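Local coordinates for uncharacterized protein (PDB 4IRT) that is of unknown function but is a putative neuraminidase, with a BNR repeat-like domain of the beta-propeller clan, at residues A[169-174]-A[195-200]; A[138-143]-A[149-154]; A[51-56]-A[379-384]. All coordinates share one frame; numbering follows the deposited sequence.

Interaction 1 (A[169-174]-A[195-200]); sequences ILIDGE and WVWRET. With EDO (1,2-ethanediol), chain K.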
loop_
_atom_site.group_PDB
_atom_site.type_symbol
_atom_site.label_atom_id
_atom_site.label_comp_id
_atom_site.label_asym_id
_atom_site.label_seq_id
_atom_site.Cartn_x
_atom_site.Cartn_y
_atom_site.Cartn_z
ATOM N N ILE A 169 3.134 -9.546 -18.688
ATOM C CA ILE A 169 3.178 -10.674 -17.763
ATOM C C ILE A 169 4.491 -10.733 -16.976
ATOM O O ILE A 169 5.549 -11.146 -17.491
ATOM C CB ILE A 169 2.913 -12.023 -18.451
ATOM C CG1 ILE A 169 1.721 -11.931 -19.423
ATOM C CG2 ILE A 169 2.639 -13.077 -17.388
ATOM C CD1 ILE A 169 1.293 -13.258 -20.003
ATOM N N LEU A 170 4.398 -10.341 -15.714
ATOM C CA LEU A 170 5.528 -10.297 -14.822
ATOM C C LEU A 170 5.497 -11.471 -13.857
ATOM O O LEU A 170 6.508 -12.141 -13.680
ATOM C CB LEU A 170 5.506 -8.974 -14.055
ATOM C CG LEU A 170 6.646 -8.716 -13.087
ATOM C CD1 LEU A 170 8.010 -8.932 -13.741
ATOM C CD2 LEU A 170 6.530 -7.288 -12.573
ATOM N N ILE A 171 4.324 -11.716 -13.253
ATOM C CA ILE A 171 4.109 -12.849 -12.357
ATOM C C ILE A 171 3.089 -13.754 -13.032
ATOM O O ILE A 171 2.014 -13.305 -13.431
ATOM C CB ILE A 171 3.606 -12.415 -10.978
ATOM C CG1 ILE A 171 4.566 -11.444 -10.293
ATOM C CG2 ILE A 171 3.428 -13.605 -10.061
ATOM C CD1 ILE A 171 3.983 -10.835 -9.028
ATOM N N ASP A 172 3.459 -15.025 -13.203
ATOM C CA ASP A 172 2.665 -15.981 -13.947
ATOM C C ASP A 172 2.059 -16.988 -12.981
ATOM O O ASP A 172 2.778 -17.778 -12.378
ATOM C CB ASP A 172 3.564 -16.697 -14.977
ATOM C CG ASP A 172 2.791 -17.542 -15.973
ATOM O OD1 ASP A 172 1.534 -17.631 -15.909
ATOM O OD2 ASP A 172 3.471 -18.128 -16.851
ATOM N N GLY A 173 0.738 -16.940 -12.862
ATOM C CA GLY A 173 -0.034 -17.903 -12.083
ATOM C C GLY A 173 -0.314 -19.193 -12.822
ATOM O O GLY A 173 -0.931 -20.090 -12.261
ATOM N N GLU A 174 0.117 -19.272 -14.085
ATOM C CA GLU A 174 0.083 -20.494 -14.882
ATOM C C GLU A 174 -1.299 -21.142 -14.957
ATOM O O GLU A 174 -1.411 -22.381 -14.981
ATOM C CB GLU A 174 1.098 -21.530 -14.366
ATOM C CG GLU A 174 2.540 -21.058 -14.348
ATOM C CD GLU A 174 3.465 -22.111 -13.797
ATOM O OE1 GLU A 174 3.800 -23.046 -14.544
ATOM O OE2 GLU A 174 3.839 -22.015 -12.623
ATOM N N TRP A 195 5.371 -10.654 -3.011
ATOM C CA TRP A 195 4.038 -11.223 -3.148
ATOM C C TRP A 195 3.901 -12.530 -2.416
ATOM O O TRP A 195 4.895 -13.137 -2.066
ATOM C CB TRP A 195 3.664 -11.409 -4.624
ATOM C CG TRP A 195 4.395 -12.444 -5.391
ATOM C CD1 TRP A 195 3.951 -13.740 -5.662
ATOM C CD2 TRP A 195 5.645 -12.301 -6.087
ATOM N NE1 TRP A 195 4.864 -14.389 -6.454
ATOM C CE2 TRP A 195 5.907 -13.538 -6.735
ATOM C CE3 TRP A 195 6.594 -11.273 -6.187
ATOM C CZ2 TRP A 195 7.083 -13.774 -7.452
ATOM C CZ3 TRP A 195 7.778 -11.501 -6.941
ATOM C CH2 TRP A 195 7.997 -12.735 -7.561
ATOM N N VAL A 196 2.655 -12.934 -2.211
ATOM C CA VAL A 196 2.307 -14.269 -1.730
ATOM C C VAL A 196 1.521 -14.935 -2.846
ATOM O O VAL A 196 0.890 -14.260 -3.690
ATOM C CB VAL A 196 1.445 -14.238 -0.436
ATOM C CG1 VAL A 196 2.139 -13.373 0.634
ATOM C CG2 VAL A 196 0.031 -13.755 -0.720
ATOM N N TRP A 197 1.600 -16.251 -2.885
ATOM C CA TRP A 197 0.766 -16.996 -3.765
ATOM C C TRP A 197 -0.545 -17.269 -3.088
ATOM O O TRP A 197 -0.606 -17.416 -1.866
ATOM C CB TRP A 197 1.408 -18.325 -4.100
ATOM C CG TRP A 197 2.701 -18.214 -4.855
ATOM C CD1 TRP A 197 3.925 -18.626 -4.425
ATOM C CD2 TRP A 197 2.894 -17.716 -6.194
ATOM N NE1 TRP A 197 4.873 -18.411 -5.408
ATOM C CE2 TRP A 197 4.261 -17.860 -6.502
ATOM C CE3 TRP A 197 2.038 -17.187 -7.169
ATOM C CZ2 TRP A 197 4.802 -17.492 -7.763
ATOM C CZ3 TRP A 197 2.573 -16.832 -8.401
ATOM C CH2 TRP A 197 3.941 -16.978 -8.681
ATOM N N ARG A 198 -1.613 -17.344 -3.875
ATOM C CA ARG A 198 -2.837 -17.949 -3.362
ATOM C C ARG A 198 -3.222 -19.078 -4.293
ATOM O O ARG A 198 -3.518 -18.851 -5.461
ATOM C CB ARG A 198 -4.011 -17.003 -3.239
ATOM C CG ARG A 198 -5.108 -17.716 -2.451
ATOM C CD ARG A 198 -6.387 -16.961 -2.301
ATOM N NE ARG A 198 -6.274 -15.888 -1.328
ATOM C CZ ARG A 198 -7.289 -15.115 -0.996
ATOM N NH1 ARG A 198 -8.491 -15.356 -1.509
ATOM N NH2 ARG A 198 -7.123 -14.117 -0.141
ATOM N N GLU A 199 -3.279 -20.274 -3.749
ATOM C CA GLU A 199 -3.381 -21.462 -4.543
ATOM C C GLU A 199 -4.769 -21.644 -5.178
ATOM O O GLU A 199 -4.849 -22.005 -6.342
ATOM C CB GLU A 199 -2.957 -22.663 -3.708
ATOM C CG GLU A 199 -2.386 -23.802 -4.499
ATOM C CD GLU A 199 -1.245 -23.432 -5.454
ATOM O OE1 GLU A 199 -0.461 -22.494 -5.245
ATOM O OE2 GLU A 199 -1.091 -24.158 -6.428
ATOM N N THR A 200 -5.847 -21.316 -4.444
ATOM C CA THR A 200 -7.198 -21.411 -4.982
ATOM C C THR A 200 -8.107 -20.340 -4.359
ATOM O O THR A 200 -7.627 -19.348 -3.835
ATOM C CB THR A 200 -7.734 -22.876 -4.850
ATOM O OG1 THR A 200 -8.989 -23.049 -5.544
ATOM C CG2 THR A 200 -7.893 -23.286 -3.377
HETATM C C1 EDO K . -0.444 -13.823 -10.919
HETATM O O1 EDO K . -1.631 -14.183 -11.621
HETATM C C2 EDO K . -0.254 -12.297 -10.949
HETATM O O2 EDO K . 0.033 -11.816 -12.267
#

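Interaction 2 (A[138-143]-A[149-154]); sequences LFVYRS and GNLVMN. With EDO (1,2-ethanediol), chain K.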
loop_
_atom_site.group_PDB
_atom_site.type_symbol
_atom_site.label_atom_id
_atom_site.label_comp_id
_atom_site.label_asym_id
_atom_site.label_seq_id
_atom_site.Cartn_x
_atom_site.Cartn_y
_atom_site.Cartn_z
ATOM N N LEU A 138 5.096 5.129 -12.178
ATOM C CA LEU A 138 4.701 3.741 -12.402
ATOM C C LEU A 138 3.261 3.560 -11.960
ATOM O O LEU A 138 2.848 4.140 -10.959
ATOM C CB LEU A 138 5.578 2.818 -11.568
ATOM C CG LEU A 138 5.717 1.400 -12.083
ATOM C CD1 LEU A 138 6.623 1.342 -13.306
ATOM C CD2 LEU A 138 6.255 0.502 -10.976
ATOM N N PHE A 139 2.508 2.752 -12.701
ATOM C CA PHE A 139 1.165 2.371 -12.301
ATOM C C PHE A 139 1.077 0.869 -12.372
ATOM O O PHE A 139 1.498 0.260 -13.338
ATOM C CB PHE A 139 0.122 2.973 -13.204
ATOM C CG PHE A 139 -1.321 2.718 -12.776
ATOM C CD1 PHE A 139 -1.857 3.334 -11.650
ATOM C CD2 PHE A 139 -2.149 1.939 -13.560
ATOM C CE1 PHE A 139 -3.200 3.166 -11.312
ATOM C CE2 PHE A 139 -3.479 1.758 -13.233
ATOM C CZ PHE A 139 -4.009 2.370 -12.119
ATOM N N VAL A 140 0.514 0.293 -11.333
ATOM C CA VAL A 140 0.314 -1.136 -11.265
ATOM C C VAL A 140 -1.138 -1.408 -10.900
ATOM O O VAL A 140 -1.726 -0.683 -10.085
ATOM C CB VAL A 140 1.235 -1.840 -10.259
ATOM C CG1 VAL A 140 0.923 -3.325 -10.238
ATOM C CG2 VAL A 140 2.686 -1.619 -10.617
ATOM N N TYR A 141 -1.709 -2.443 -11.509
ATOM C CA TYR A 141 -3.057 -2.865 -11.154
ATOM C C TYR A 141 -3.227 -4.347 -11.447
ATOM O O TYR A 141 -2.386 -4.942 -12.129
ATOM C CB TYR A 141 -4.105 -2.018 -11.900
ATOM C CG TYR A 141 -4.153 -2.167 -13.420
ATOM C CD1 TYR A 141 -3.237 -1.508 -14.219
ATOM C CD2 TYR A 141 -5.106 -2.964 -14.049
ATOM C CE1 TYR A 141 -3.269 -1.620 -15.593
ATOM C CE2 TYR A 141 -5.152 -3.072 -15.431
ATOM C CZ TYR A 141 -4.223 -2.395 -16.205
ATOM O OH TYR A 141 -4.236 -2.481 -17.595
ATOM N N ARG A 142 -4.315 -4.899 -10.909
ATOM C CA ARG A 142 -4.714 -6.275 -11.196
ATOM C C ARG A 142 -5.797 -6.255 -12.267
ATOM O O ARG A 142 -6.846 -5.606 -12.131
ATOM C CB ARG A 142 -5.253 -7.033 -9.970
ATOM C CG ARG A 142 -5.564 -8.499 -10.284
ATOM C CD ARG A 142 -6.264 -9.273 -9.171
ATOM N NE ARG A 142 -7.688 -8.978 -9.053
ATOM C CZ ARG A 142 -8.441 -9.361 -8.018
ATOM N NH1 ARG A 142 -7.897 -10.076 -7.040
ATOM N NH2 ARG A 142 -9.724 -9.049 -7.963
ATOM N N SER A 143 -5.528 -6.959 -13.351
ATOM C CA SER A 143 -6.484 -7.086 -14.428
ATOM C C SER A 143 -7.178 -8.438 -14.363
ATOM O O SER A 143 -6.513 -9.479 -14.280
ATOM C CB SER A 143 -5.777 -6.985 -15.782
ATOM O OG SER A 143 -6.740 -7.113 -16.820
ATOM N N GLY A 149 -6.687 -12.754 -12.399
ATOM C CA GLY A 149 -5.846 -11.764 -11.841
ATOM C C GLY A 149 -4.565 -11.887 -12.628
ATOM O O GLY A 149 -4.117 -13.037 -12.992
ATOM N N ASN A 150 -4.044 -10.720 -12.984
ATOM C CA ASN A 150 -2.733 -10.598 -13.585
ATOM C C ASN A 150 -2.182 -9.228 -13.270
ATOM O O ASN A 150 -2.889 -8.237 -13.375
ATOM C CB ASN A 150 -2.795 -10.787 -15.100
ATOM C CG ASN A 150 -1.408 -10.727 -15.751
ATOM O OD1 ASN A 150 -0.486 -11.442 -15.346
ATOM N ND2 ASN A 150 -1.260 -9.872 -16.753
ATOM N N LEU A 151 -0.917 -9.175 -12.883
ATOM C CA LEU A 151 -0.269 -7.896 -12.597
ATOM C C LEU A 151 0.076 -7.167 -13.889
ATOM O O LEU A 151 0.828 -7.682 -14.719
ATOM C CB LEU A 151 1.018 -8.123 -11.791
ATOM C CG LEU A 151 1.745 -6.883 -11.251
ATOM C CD1 LEU A 151 2.666 -7.305 -10.105
ATOM C CD2 LEU A 151 2.543 -6.161 -12.341
ATOM N N VAL A 152 -0.458 -5.950 -14.056
ATOM C CA VAL A 152 -0.129 -5.128 -15.207
ATOM C C VAL A 152 0.577 -3.864 -14.725
ATOM O O VAL A 152 0.152 -3.249 -13.751
ATOM C CB VAL A 152 -1.393 -4.752 -15.987
ATOM C CG1 VAL A 152 -1.092 -3.842 -17.157
ATOM C CG2 VAL A 152 -2.101 -6.022 -16.446
HETATM N N MSE A 153 1.636 -3.501 -15.438
HETATM C CA MSE A 153 2.529 -2.428 -15.061
HETATM C C MSE A 153 2.783 -1.514 -16.233
HETATM O O MSE A 153 3.205 -1.933 -17.330
HETATM C CB MSE A 153 3.816 -3.041 -14.496
HETATM C CG MSE A 153 4.914 -2.022 -14.225
HETATM SE SE MSE A 153 6.565 -2.859 -13.561
HETATM C CE MSE A 153 5.940 -3.569 -11.852
ATOM N N ASN A 154 2.510 -0.242 -15.994
ATOM C CA ASN A 154 2.698 0.815 -16.964
ATOM C C ASN A 154 3.637 1.882 -16.438
ATOM O O ASN A 154 3.843 2.001 -15.232
ATOM C CB ASN A 154 1.372 1.512 -17.228
ATOM C CG ASN A 154 0.327 0.612 -17.846
ATOM O OD1 ASN A 154 0.628 -0.357 -18.537
ATOM N ND2 ASN A 154 -0.942 0.958 -17.607
HETATM C C1 EDO K . -0.444 -13.823 -10.919
HETATM O O1 EDO K . -1.631 -14.183 -11.621
HETATM C C2 EDO K . -0.254 -12.297 -10.949
HETATM O O2 EDO K . 0.033 -11.816 -12.267
HETATM O O HOH W 1 -3.136 -0.289 -18.934
#

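Interaction 3 (A[51-56]-A[379-384]); sequences RKLDSE and KLHLFV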
loop_
_atom_site.group_PDB
_atom_site.type_symbol
_atom_site.label_atom_id
_atom_site.label_comp_id
_atom_site.label_asym_id
_atom_site.label_seq_id
_atom_site.Cartn_x
_atom_site.Cartn_y
_atom_site.Cartn_z
ATOM N N ARG A 51 -2.334 21.090 1.475
ATOM C CA ARG A 51 -1.874 22.100 2.382
ATOM C C ARG A 51 -0.378 22.323 2.199
ATOM O O ARG A 51 0.358 21.462 1.667
ATOM C CB ARG A 51 -2.126 21.694 3.837
ATOM C CG ARG A 51 -1.425 20.416 4.275
ATOM C CD ARG A 51 -1.178 20.349 5.774
ATOM N NE ARG A 51 -0.595 19.059 6.179
ATOM C CZ ARG A 51 -0.063 18.811 7.381
ATOM N NH1 ARG A 51 -0.018 19.766 8.313
ATOM N NH2 ARG A 51 0.397 17.601 7.682
ATOM N N LYS A 52 0.088 23.459 2.708
ATOM C CA LYS A 52 1.510 23.602 3.030
ATOM C C LYS A 52 1.816 22.788 4.267
ATOM O O LYS A 52 1.035 22.781 5.233
ATOM C CB LYS A 52 1.881 25.061 3.264
ATOM C CG LYS A 52 1.740 25.886 2.014
ATOM C CD LYS A 52 2.838 25.542 1.014
ATOM C CE LYS A 52 2.854 26.523 -0.143
ATOM N NZ LYS A 52 3.884 26.186 -1.164
ATOM N N LEU A 53 2.938 22.083 4.236
ATOM C CA LEU A 53 3.354 21.290 5.396
ATOM C C LEU A 53 3.558 22.112 6.687
ATOM O O LEU A 53 3.471 21.570 7.791
ATOM C CB LEU A 53 4.602 20.483 5.073
ATOM C CG LEU A 53 4.371 19.227 4.249
ATOM C CD1 LEU A 53 5.657 18.726 3.629
ATOM C CD2 LEU A 53 3.728 18.142 5.080
ATOM N N ASP A 54 3.802 23.408 6.554
ATOM C CA ASP A 54 3.992 24.283 7.712
ATOM C C ASP A 54 2.687 24.933 8.184
ATOM O O ASP A 54 2.716 25.850 8.992
ATOM C CB ASP A 54 5.057 25.354 7.409
ATOM C CG ASP A 54 4.600 26.405 6.401
ATOM O OD1 ASP A 54 3.412 26.448 6.017
ATOM O OD2 ASP A 54 5.446 27.243 6.004
ATOM N N SER A 55 1.559 24.502 7.619
ATOM C CA SER A 55 0.246 24.962 7.991
ATOM C C SER A 55 -0.697 23.778 8.351
ATOM O O SER A 55 -0.443 22.624 7.999
ATOM C CB SER A 55 -0.343 25.746 6.795
ATOM O OG SER A 55 -1.660 26.182 7.052
ATOM N N GLU A 56 -1.766 24.077 9.074
ATOM C CA GLU A 56 -2.833 23.123 9.286
ATOM C C GLU A 56 -4.098 23.518 8.540
ATOM O O GLU A 56 -5.149 22.913 8.739
ATOM C CB GLU A 56 -3.072 22.955 10.785
ATOM C CG GLU A 56 -1.814 22.482 11.484
ATOM C CD GLU A 56 -2.039 21.905 12.861
ATOM O OE1 GLU A 56 -3.185 21.929 13.344
ATOM O OE2 GLU A 56 -1.040 21.415 13.457
ATOM N N LYS A 379 10.030 12.318 7.837
ATOM C CA LYS A 379 8.847 12.528 8.685
ATOM C C LYS A 379 7.821 11.480 8.318
ATOM O O LYS A 379 7.698 11.125 7.131
ATOM C CB LYS A 379 8.262 13.906 8.452
ATOM C CG LYS A 379 9.135 15.020 9.004
ATOM C CD LYS A 379 8.598 16.374 8.579
ATOM C CE LYS A 379 9.285 17.494 9.331
ATOM N NZ LYS A 379 8.586 18.789 9.123
ATOM N N LEU A 380 7.134 10.953 9.338
ATOM C CA LEU A 380 6.093 9.933 9.153
ATOM C C LEU A 380 4.735 10.540 9.430
ATOM O O LEU A 380 4.398 10.853 10.602
ATOM C CB LEU A 380 6.309 8.735 10.091
ATOM C CG LEU A 380 5.339 7.557 10.020
ATOM C CD1 LEU A 380 5.342 6.995 8.600
ATOM C CD2 LEU A 380 5.723 6.492 11.039
ATOM N N HIS A 381 3.977 10.708 8.367
ATOM C CA HIS A 381 2.615 11.220 8.434
ATOM C C HIS A 381 1.706 10.108 7.985
ATOM O O HIS A 381 1.943 9.482 6.936
ATOM C CB HIS A 381 2.449 12.439 7.539
ATOM C CG HIS A 381 3.102 13.681 8.072
ATOM N ND1 HIS A 381 2.832 14.927 7.552
ATOM C CD2 HIS A 381 4.019 13.879 9.059
ATOM C CE1 HIS A 381 3.549 15.842 8.189
ATOM N NE2 HIS A 381 4.284 15.233 9.107
ATOM N N LEU A 382 0.700 9.851 8.809
ATOM C CA LEU A 382 -0.289 8.813 8.571
ATOM C C LEU A 382 -1.665 9.401 8.280
ATOM O O LEU A 382 -2.114 10.367 8.933
ATOM C CB LEU A 382 -0.382 7.905 9.804
ATOM C CG LEU A 382 0.867 7.168 10.265
ATOM C CD1 LEU A 382 0.677 6.510 11.623
ATOM C CD2 LEU A 382 1.212 6.112 9.230
ATOM N N PHE A 383 -2.361 8.752 7.345
ATOM C CA PHE A 383 -3.786 8.952 7.090
ATOM C C PHE A 383 -4.562 8.202 8.172
ATOM O O PHE A 383 -4.537 6.969 8.231
ATOM C CB PHE A 383 -4.157 8.410 5.692
ATOM C CG PHE A 383 -5.592 8.718 5.246
ATOM C CD1 PHE A 383 -6.690 8.088 5.847
ATOM C CD2 PHE A 383 -5.848 9.627 4.227
ATOM C CE1 PHE A 383 -8.013 8.369 5.446
ATOM C CE2 PHE A 383 -7.150 9.894 3.816
ATOM C CZ PHE A 383 -8.251 9.281 4.428
ATOM N N VAL A 384 -5.271 8.934 9.016
ATOM C CA VAL A 384 -5.953 8.341 10.173
ATOM C C VAL A 384 -7.435 8.740 10.154
ATOM O O VAL A 384 -7.763 9.909 10.107
ATOM C CB VAL A 384 -5.285 8.795 11.474
ATOM C CG1 VAL A 384 -6.072 8.335 12.694
ATOM C CG2 VAL A 384 -3.872 8.229 11.542
#

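Interaction 1 (A[169-174]-A[195-200])
At the seam between two adjacent four-stranded sheets of a beta propeller, Ile171 of the connecting loop plugs into Trp195 and Trp197, alternate residues of strand 191-198. Its two branches divide the work. CD1 lies over one face of the Trp195 indole in a CH-pi contact, 4.0 Å from the centroid of the five-membered ring, with Trp195 CD2 the closest atom at 3.7 Å. CG2 turns to the other indole and meets Trp197 CH2 at 3.7 Å, approaching obliquely. The split follows from the torsions: CG2 stands anti to the backbone N of Ile171, while CG1 lies beside that N and runs on extended (chi2 171°), which carries CD1 over Trp195. The indoles also meet: Trp195 NE1 sits 3.3 Å above the plane of the Trp197 ring, toward its rim. Trp197 NE1 is hydrogen-bonded to Tyr240 OH on the outermost strand, 239-242, of the same sheet.

Past Ile171 the loop bends in an Asx turn, where Asp172 OD1 accepts from Glu174 N at 2.8 Å, the donor coming from above the carboxylate plane. Ile171 O takes a bond of 2.7 Å from O2 of a 1,2-ethanediol, probably left from crystallisation. Here an aliphatic residue of the linker packs on aromatic side chains of the following sheet, joining two successive blades of the propeller.

Interaction 2 (A[138-143]-A[149-154])
Val152 and Tyr141 are matched across the strands as a hydrogen-bonded antiparallel pair, and their side chains run side by side in the same direction. Val152 CB lies over one face of the phenol ring, 3.9 Å from its centroid, and Val152 CG1 reaches the outer rim, 3.5 Å from Tyr141 CE1. A chi1 of 66° lays the ring against its partner. The backbones join in both directions; the bond from Val152 N to Tyr141 O is 2.9 Å long and nearly straight (177°).

These are the two central strands, 137-143 and 151-157, of a four-stranded antiparallel propeller blade, linked as a beta hairpin. Asn154 extends the same face beyond Val152: its ND2 lies at the edges of the Phe139 and Tyr141 rings and donates to a water 2.9 Å away, which in turn donates to Tyr141 OH. That hydroxyl also bonds Asp120 O, and Asn154 OD1 bonds Arg165. A leucine in place of Tyr141 would probably leave the water and Asp120 O without their shared partner and strip Val152 of its flat cover. On the opposite face Val140 CG1 packs 3.8 Å from Leu151 CG. Leu151 N, turned away from strand 137-143, donates to O2 of a 1,2-ethanediol.

Interaction 3 (A[51-56]-A[379-384])
The guanidinium of Arg51 and the imidazole of His381 meet obliquely, their planes 31° apart, with Arg51 NH2 3.6 Å from His381 ND1. At the guanidinium's edge, in its plane, lies Ser55 O, which accepts from Arg51 NH1 at 2.9 Å. The contact spans the join between the first four-stranded sheet of the propeller and the sheet in which strands 381-385 and 401-407 are completed by the N-terminal strand 5-12, an arrangement consistent with the "velcro" closure of the fold.

Although close, the two groups are not hydrogen-bonded to each other. Gln35 links them instead, its OE1 bonding Arg51 NH2 and its NE2 bonding His381 ND1, while Glu407 forms a salt bridge with the same NH2 and probably balances the charge. Arg51 has a chain extended from CG to NE, which carries its guanidinium from the first sheet to His381. Behind it, residues 52-55 form a type I beta turn in which Ser55 N bonds Lys52 O at 3.0 Å; this bend brings Ser55 O back to the arginine. The turn also presents Leu53 to the histidine, with Leu373 of helix 371-377 touching both side chains, and Leu53 CD2 approaches the imidazole obliquely, 3.9 Å from His381 CE1.

From the N terminus, residues 51-56 come first: interaction 3 closes only at 379-384, after 322 intervening residues, and so encloses the other two. Within that span, interaction 2 shuts a beta hairpin. Interaction 1 follows in series, opening at 169-174 and closing after 20 intervening residues on the next sheet. These two neither nest nor cross, yet they touch: Leu170 CD2 is 3.8 Å from Met153 CE, and both share one ethanediol. Their centres are about 13 Å apart, whereas interaction 3 lies across the chain's centre, its own centre about 29 Å from that of interaction 2 and about 36 Å from that of interaction 1. One contact builds a sheet, one joins successive sheets, and one draws the ring's ends together.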